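Local coordinates for E3 ubiquitin ligase RavN (Legionella pneumophila, PDB 5MIY), which acts as an E3 ubiquitin ligase, a Legionella effector that probably promotes transfer of ubiquitin to target proteins in the host cell, at residues 26-36 against 51-62. Residues are numbered along the deposited sequence; the frame is centred on the assembly and turned at random.
Sequences VYLVKIGDNKF and DPTTHAEKYWPI. With SO4 (sulfate ion), chain F.
Tyr27 CG sits between the backbone N and the carbonyl carbon (chi1 53°), and Asp51 holds CG opposite its own N (chi1 170°), which brings phenol and carboxylate together. Tyr27 OH donates to the anti lone pair of Asp51 OD1 at 2.6 Å, the ring and carboxylate planes standing nearly perpendicular (87°). The other oxygen, Asp51 OD2, takes Thr54 OG1 at 2.8 Å on its anti lone pair and Thr54 N from above the carboxylate plane, so three bonds fix the carboxylate. Ala56 N in turn donates to Thr54 OG1, and Val29 CB packs on Ala56 CB at 3.9 Å. Backbone hydrogen bonds run from Leu28 N to Trp60 O and from Trp60 N to Leu28 O, both 2.8 Å, and Trp60 lays its indole edge along Leu28 O and Lys30 N; Thr103 O accepts from its NE1. The edge of Phe36 meets the six-membered ring face of Trp60 nearly at right angles. Where the strands diverge, a water bridges Lys30 N and Lys58 O. Strand 58-61 thus pairs antiparallel with strand 25-32 of a bulged hairpin, turned by type II Gly32-Lys35, while an Asx motif and an ST turn tie down loop 51-57.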
ATOM      1  N   VAL A  26       1.324  -0.180  -4.953  1.00 39.00           N
ATOM      2  CA  VAL A  26       2.084   0.606  -3.991  1.00 39.59           C
ATOM      3  C   VAL A  26       1.330   1.899  -3.707  1.00 42.15           C
ATOM      4  O   VAL A  26       0.776   2.522  -4.619  1.00 44.63           O
ATOM      5  CB  VAL A  26       3.515   0.897  -4.504  1.00 36.90           C
ATOM      6  CG1 VAL A  26       4.302   1.633  -3.448  1.00 37.98           C
ATOM      7  CG2 VAL A  26       4.219  -0.414  -4.870  1.00 37.28           C
ATOM      8  N   TYR A  27       1.303   2.292  -2.435  1.00 42.22           N
ATOM      9  CA  TYR A  27       0.633   3.516  -2.017  1.00 40.57           C
ATOM     10  C   TYR A  27       1.176   3.942  -0.661  1.00 44.23           C
ATOM     11  O   TYR A  27       1.828   3.162   0.042  1.00 45.66           O
ATOM     12  CB  TYR A  27      -0.896   3.346  -1.959  1.00 36.29           C
ATOM     13  CG  TYR A  27      -1.402   2.165  -1.129  1.00 38.33           C
ATOM     14  CD1 TYR A  27      -1.615   2.282   0.244  1.00 39.48           C
ATOM     15  CD2 TYR A  27      -1.682   0.938  -1.730  1.00 38.24           C
ATOM     16  CE1 TYR A  27      -2.084   1.204   1.002  1.00 38.86           C
ATOM     17  CE2 TYR A  27      -2.160  -0.143  -0.982  1.00 39.21           C
ATOM     18  CZ  TYR A  27      -2.348  -0.012   0.379  1.00 40.38           C
ATOM     19  OH  TYR A  27      -2.812  -1.099   1.104  1.00 40.74           O
ATOM     20  N   LEU A  28       0.890   5.195  -0.308  1.00 44.33           N
ATOM     21  CA  LEU A  28       1.244   5.781   0.975  1.00 44.62           C
ATOM     22  C   LEU A  28       0.006   5.910   1.855  1.00 45.68           C
ATOM     23  O   LEU A  28      -1.075   6.261   1.372  1.00 46.15           O
ATOM     24  CB  LEU A  28       1.872   7.165   0.771  1.00 46.37           C
ATOM     25  CG  LEU A  28       2.799   7.703   1.851  1.00 50.23           C
ATOM     26  CD1 LEU A  28       4.159   7.032   1.728  1.00 52.67           C
ATOM     27  CD2 LEU A  28       2.926   9.230   1.720  1.00 51.10           C
ATOM     28  N   VAL A  29       0.162   5.624   3.148  1.00 46.50           N
ATOM     29  CA  VAL A  29      -0.868   5.952   4.124  1.00 49.30           C
ATOM     30  C   VAL A  29      -0.241   6.822   5.208  1.00 55.52           C
ATOM     31  O   VAL A  29       0.975   6.822   5.419  1.00 57.08           O
ATOM     32  CB  VAL A  29      -1.544   4.705   4.742  1.00 46.73           C
ATOM     33  CG1 VAL A  29      -2.169   3.828   3.649  1.00 42.09           C
ATOM     34  CG2 VAL A  29      -0.561   3.913   5.594  1.00 45.27           C
ATOM     35  N   LYS A  30      -1.097   7.589   5.881  1.00 57.29           N
ATOM     36  CA  LYS A  30      -0.697   8.467   6.975  1.00 58.77           C
ATOM     37  C   LYS A  30      -0.979   7.760   8.295  1.00 61.84           C
ATOM     38  O   LYS A  30      -2.101   7.305   8.523  1.00 63.65           O
ATOM     39  CB  LYS A  30      -1.467   9.790   6.902  1.00 60.22           C
ATOM     40  CG  LYS A  30      -1.019  10.884   7.880  1.00 63.28           C
ATOM     41  CD  LYS A  30      -1.649  12.230   7.502  1.00 65.70           C
ATOM     42  CE  LYS A  30      -1.130  13.383   8.355  1.00 68.03           C
ATOM     43  NZ  LYS A  30      -1.566  14.702   7.815  1.00 68.94           N
ATOM     44  N   ILE A  31       0.035   7.651   9.152  1.00 63.39           N
ATOM     45  CA  ILE A  31      -0.122   6.988  10.442  1.00 66.96           C
ATOM     46  C   ILE A  31       0.061   7.937  11.614  1.00 72.52           C
ATOM     47  O   ILE A  31      -0.028   7.504  12.768  1.00 71.74           O
ATOM     48  CB  ILE A  31       0.828   5.781  10.584  1.00 65.73           C
ATOM     49  CG1 ILE A  31       2.276   6.251  10.711  1.00 65.80           C
ATOM     50  CG2 ILE A  31       0.662   4.817   9.408  1.00 65.38           C
ATOM     51  CD1 ILE A  31       3.211   5.164  11.183  1.00 65.04           C
ATOM     52  N   GLY A  32       0.302   9.214  11.355  1.00 76.60           N
ATOM     53  CA  GLY A  32       0.455  10.201  12.407  1.00 82.30           C
ATOM     54  C   GLY A  32       0.768  11.537  11.775  1.00 87.71           C
ATOM     55  O   GLY A  32       0.833  11.670  10.548  1.00 89.71           O
ATOM     56  N   ASP A  33       0.961  12.540  12.627  1.00 88.07           N
ATOM     57  CA  ASP A  33       1.358  13.841  12.112  1.00 88.69           C
ATOM     58  C   ASP A  33       2.788  13.767  11.594  1.00 84.42           C
ATOM     59  O   ASP A  33       3.688  13.295  12.295  1.00 82.19           O
ATOM     60  CB  ASP A  33       1.237  14.916  13.185  1.00 95.72           C
ATOM     61  CG  ASP A  33       1.422  16.308  12.619  1.00102.69           C
ATOM     62  OD1 ASP A  33       0.584  16.724  11.789  1.00102.98           O
ATOM     63  OD2 ASP A  33       2.413  16.976  12.985  1.00105.18           O
ATOM     64  N   ASN A  34       2.987  14.217  10.352  1.00 82.54           N
ATOM     65  CA  ASN A  34       4.286  14.154   9.673  1.00 84.04           C
ATOM     66  C   ASN A  34       4.861  12.734   9.662  1.00 81.98           C
ATOM     67  O   ASN A  34       6.078  12.541   9.612  1.00 79.56           O
ATOM     68  CB  ASN A  34       5.282  15.137  10.299  1.00 86.71           C
ATOM     69  CG  ASN A  34       6.458  15.446   9.385  1.00 88.34           C
ATOM     70  OD1 ASN A  34       6.286  15.686   8.189  1.00 89.76           O
ATOM     71  ND2 ASN A  34       7.663  15.433   9.944  1.00 88.31           N
ATOM     72  N   LYS A  35       3.993  11.720   9.694  1.00 78.15           N
ATOM     73  CA  LYS A  35       4.416  10.322   9.715  1.00 73.73           C
ATOM     74  C   LYS A  35       3.617   9.546   8.676  1.00 72.38           C
ATOM     75  O   LYS A  35       2.404   9.366   8.826  1.00 74.30           O
ATOM     76  CB  LYS A  35       4.246   9.709  11.107  1.00 72.94           C
ATOM     77  CG  LYS A  35       5.148  10.328  12.167  1.00 74.74           C
ATOM     78  CD  LYS A  35       4.973   9.655  13.521  1.00 75.71           C
ATOM     79  CE  LYS A  35       5.229   8.160  13.440  1.00 76.14           C
ATOM     80  NZ  LYS A  35       4.986   7.488  14.750  1.00 76.50           N
ATOM     81  N   PHE A  36       4.295   9.083   7.631  1.00 66.72           N
ATOM     82  CA  PHE A  36       3.665   8.349   6.546  1.00 61.99           C
ATOM     83  C   PHE A  36       4.364   7.010   6.355  1.00 58.94           C
ATOM     84  O   PHE A  36       5.545   6.856   6.678  1.00 58.61           O
ATOM     85  CB  PHE A  36       3.694   9.160   5.242  1.00 59.92           C
ATOM     86  CG  PHE A  36       3.022  10.502   5.353  1.00 59.43           C
ATOM     87  CD1 PHE A  36       3.719  11.608   5.814  1.00 59.25           C
ATOM     88  CD2 PHE A  36       1.688  10.653   5.011  1.00 60.19           C
ATOM     89  CE1 PHE A  36       3.101  12.839   5.925  1.00 60.50           C
ATOM     90  CE2 PHE A  36       1.061  11.882   5.122  1.00 60.00           C
ATOM     91  CZ  PHE A  36       1.771  12.978   5.581  1.00 60.95           C
ATOM     92  N   ASP A  51      -6.549  -0.325   4.240  1.00 42.22           N
ATOM     93  CA  ASP A  51      -5.206  -0.877   4.141  1.00 41.71           C
ATOM     94  C   ASP A  51      -5.056  -2.035   5.123  1.00 42.53           C
ATOM     95  O   ASP A  51      -5.438  -1.898   6.290  1.00 43.41           O
ATOM     96  CB  ASP A  51      -4.177   0.207   4.438  1.00 41.49           C
ATOM     97  CG  ASP A  51      -2.784  -0.351   4.601  1.00 43.66           C
ATOM     98  OD1 ASP A  51      -2.277  -0.966   3.639  1.00 44.68           O
ATOM     99  OD2 ASP A  51      -2.199  -0.181   5.691  1.00 48.52           O
ATOM    100  N   PRO A  52      -4.514  -3.180   4.694  1.00 41.75           N
ATOM    101  CA  PRO A  52      -4.455  -4.349   5.598  1.00 44.06           C
ATOM    102  C   PRO A  52      -3.757  -4.130   6.943  1.00 49.21           C
ATOM    103  O   PRO A  52      -4.293  -4.556   7.974  1.00 53.73           O
ATOM    104  CB  PRO A  52      -3.725  -5.391   4.737  1.00 42.73           C
ATOM    105  CG  PRO A  52      -4.169  -5.073   3.347  1.00 39.51           C
ATOM    106  CD  PRO A  52      -4.237  -3.550   3.294  1.00 38.35           C
ATOM    107  N   THR A  53      -2.582  -3.492   6.978  1.00 50.50           N
ATOM    108  CA  THR A  53      -1.824  -3.436   8.227  1.00 48.76           C
ATOM    109  C   THR A  53      -2.195  -2.258   9.126  1.00 51.60           C
ATOM    110  O   THR A  53      -1.971  -2.332  10.339  1.00 55.88           O
ATOM    111  CB  THR A  53      -0.315  -3.392   7.949  1.00 49.74           C
ATOM    112  OG1 THR A  53       0.014  -2.218   7.192  1.00 53.18           O
ATOM    113  CG2 THR A  53       0.129  -4.637   7.184  1.00 45.41           C
ATOM    114  N   THR A  54      -2.739  -1.168   8.584  1.00 51.64           N
ATOM    115  CA  THR A  54      -3.096  -0.016   9.406  1.00 52.78           C
ATOM    116  C   THR A  54      -4.590   0.256   9.454  1.00 55.53           C
ATOM    117  O   THR A  54      -5.027   1.052  10.294  1.00 58.38           O
ATOM    118  CB  THR A  54      -2.393   1.260   8.909  1.00 52.52           C
ATOM    119  OG1 THR A  54      -2.961   1.670   7.656  1.00 51.29           O
ATOM    120  CG2 THR A  54      -0.884   1.049   8.760  1.00 51.28           C
ATOM    121  N   HIS A  55      -5.374  -0.365   8.570  1.00 54.37           N
ATOM    122  CA  HIS A  55      -6.798  -0.094   8.397  1.00 53.58           C
ATOM    123  C   HIS A  55      -7.069   1.360   8.022  1.00 51.31           C
ATOM    124  O   HIS A  55      -8.181   1.860   8.215  1.00 51.04           O
ATOM    125  CB  HIS A  55      -7.595  -0.507   9.640  1.00 55.94           C
ATOM    126  CG  HIS A  55      -7.652  -1.991   9.838  1.00 63.29           C
ATOM    127  ND1 HIS A  55      -8.107  -2.578  11.000  1.00 69.76           N
ATOM    128  CD2 HIS A  55      -7.308  -3.010   9.014  1.00 65.79           C
ATOM    129  CE1 HIS A  55      -8.042  -3.892  10.882  1.00 71.64           C
ATOM    130  NE2 HIS A  55      -7.559  -4.180   9.686  1.00 70.66           N
ATOM    131  N   ALA A  56      -6.069   2.052   7.477  1.00 48.98           N
ATOM    132  CA  ALA A  56      -6.299   3.381   6.932  1.00 45.95           C
ATOM    133  C   ALA A  56      -7.256   3.299   5.747  1.00 48.26           C
ATOM    134  O   ALA A  56      -7.158   2.398   4.907  1.00 47.88           O
ATOM    135  CB  ALA A  56      -4.976   4.028   6.511  1.00 45.18           C
ATOM    136  N   GLU A  57      -8.199   4.238   5.689  1.00 45.68           N
ATOM    137  CA  GLU A  57      -9.149   4.274   4.586  1.00 46.64           C
ATOM    138  C   GLU A  57      -8.709   5.193   3.459  1.00 48.34           C
ATOM    139  O   GLU A  57      -9.227   5.075   2.343  1.00 52.39           O
ATOM    140  CB  GLU A  57     -10.535   4.697   5.090  1.00 50.89           C
ATOM    141  CG  GLU A  57     -11.169   3.667   5.999  1.00 54.75           C
ATOM    142  CD  GLU A  57     -12.632   3.943   6.271  1.00 61.44           C
ATOM    143  OE1 GLU A  57     -13.375   4.276   5.321  1.00 63.86           O
ATOM    144  OE2 GLU A  57     -13.036   3.821   7.442  1.00 64.96           O
ATOM    145  N   LYS A  58      -7.771   6.093   3.721  1.00 47.41           N
ATOM    146  CA  LYS A  58      -7.273   7.041   2.738  1.00 48.74           C
ATOM    147  C   LYS A  58      -5.842   6.675   2.375  1.00 47.77           C
ATOM    148  O   LYS A  58      -5.071   6.237   3.234  1.00 52.13           O
ATOM    149  CB  LYS A  58      -7.330   8.476   3.279  1.00 49.10           C
ATOM    150  CG  LYS A  58      -8.714   8.908   3.753  1.00 55.35           C
ATOM    151  CD  LYS A  58      -8.784  10.416   3.962  1.00 61.97           C
ATOM    152  CE  LYS A  58     -10.215  10.874   4.245  1.00 66.48           C
ATOM    153  NZ  LYS A  58     -11.182  10.434   3.194  1.00 66.80           N
ATOM    154  N   TYR A  59      -5.488   6.848   1.103  1.00 45.20           N
ATOM    155  CA  TYR A  59      -4.144   6.528   0.647  1.00 45.10           C
ATOM    156  C   TYR A  59      -3.762   7.447  -0.505  1.00 48.57           C
ATOM    157  O   TYR A  59      -4.621   8.036  -1.169  1.00 49.95           O
ATOM    158  CB  TYR A  59      -4.023   5.059   0.212  1.00 42.46           C
ATOM    159  CG  TYR A  59      -4.831   4.726  -1.022  1.00 42.07           C
ATOM    160  CD1 TYR A  59      -6.160   4.327  -0.919  1.00 40.12           C
ATOM    161  CD2 TYR A  59      -4.268   4.802  -2.291  1.00 41.75           C
ATOM    162  CE1 TYR A  59      -6.904   4.033  -2.029  1.00 40.01           C
ATOM    163  CE2 TYR A  59      -5.012   4.496  -3.419  1.00 42.57           C
ATOM    164  CZ  TYR A  59      -6.332   4.111  -3.276  1.00 43.15           C
ATOM    165  OH  TYR A  59      -7.092   3.800  -4.383  1.00 44.98           O
ATOM    166  N   TRP A  60      -2.455   7.543  -0.747  1.00 48.25           N
ATOM    167  CA  TRP A  60      -1.910   8.291  -1.869  1.00 46.19           C
ATOM    168  C   TRP A  60      -1.229   7.295  -2.799  1.00 43.92           C
ATOM    169  O   TRP A  60      -0.259   6.643  -2.385  1.00 44.07           O
ATOM    170  CB  TRP A  60      -0.911   9.358  -1.394  1.00 46.41           C
ATOM    171  CG  TRP A  60      -1.542  10.492  -0.595  1.00 48.41           C
ATOM    172  CD1 TRP A  60      -1.979  11.692  -1.076  1.00 50.49           C
ATOM    173  CD2 TRP A  60      -1.802  10.510   0.818  1.00 49.13           C
ATOM    174  NE1 TRP A  60      -2.487  12.459  -0.051  1.00 52.11           N
ATOM    175  CE2 TRP A  60      -2.394  11.755   1.120  1.00 49.89           C
ATOM    176  CE3 TRP A  60      -1.594   9.592   1.853  1.00 50.33           C
ATOM    177  CZ2 TRP A  60      -2.784  12.103   2.415  1.00 50.82           C
ATOM    178  CZ3 TRP A  60      -1.976   9.939   3.136  1.00 50.26           C
ATOM    179  CH2 TRP A  60      -2.562  11.190   3.408  1.00 50.40           C
ATOM    180  N   PRO A  61      -1.700   7.114  -4.032  1.00 43.78           N
ATOM    181  CA  PRO A  61      -1.053   6.156  -4.935  1.00 45.82           C
ATOM    182  C   PRO A  61       0.351   6.594  -5.322  1.00 45.01           C
ATOM    183  O   PRO A  61       0.635   7.781  -5.487  1.00 45.60           O
ATOM    184  CB  PRO A  61      -1.981   6.132  -6.157  1.00 46.34           C
ATOM    185  CG  PRO A  61      -2.773   7.393  -6.071  1.00 48.18           C
ATOM    186  CD  PRO A  61      -2.918   7.699  -4.617  1.00 47.70           C
ATOM    187  N   ILE A  62       1.228   5.601  -5.468  1.00 46.00           N
ATOM    188  CA  ILE A  62       2.633   5.762  -5.848  1.00 44.69           C
ATOM    189  C   ILE A  62       2.895   4.749  -6.957  1.00 46.64           C
ATOM    190  O   ILE A  62       2.528   3.569  -6.806  1.00 45.44           O
ATOM    191  CB  ILE A  62       3.566   5.512  -4.650  1.00 45.03           C
ATOM    192  CG1 ILE A  62       3.208   6.408  -3.460  1.00 44.57           C
ATOM    193  CG2 ILE A  62       5.037   5.616  -5.052  1.00 45.22           C
ATOM    194  CD1 ILE A  62       3.748   7.821  -3.549  1.00 47.29           C
TER
HETATM  195  S   SO4 F 203      -8.041   7.293   7.655  0.84 90.09           S
HETATM  196  O1  SO4 F 203      -8.734   6.011   7.604  0.84 89.14           O
HETATM  197  O2  SO4 F 203      -7.476   7.482   8.989  0.84 90.44           O
HETATM  198  O3  SO4 F 203      -8.989   8.370   7.375  0.84 90.85           O
HETATM  199  O4  SO4 F 203      -6.967   7.315   6.664  0.84 87.42           O
HETATM  200  O   HOH W   1       1.201   1.399  -7.538  1.00 46.30           O
HETATM  201  O   HOH W   2      -3.897   7.461   5.415  1.00 53.13           O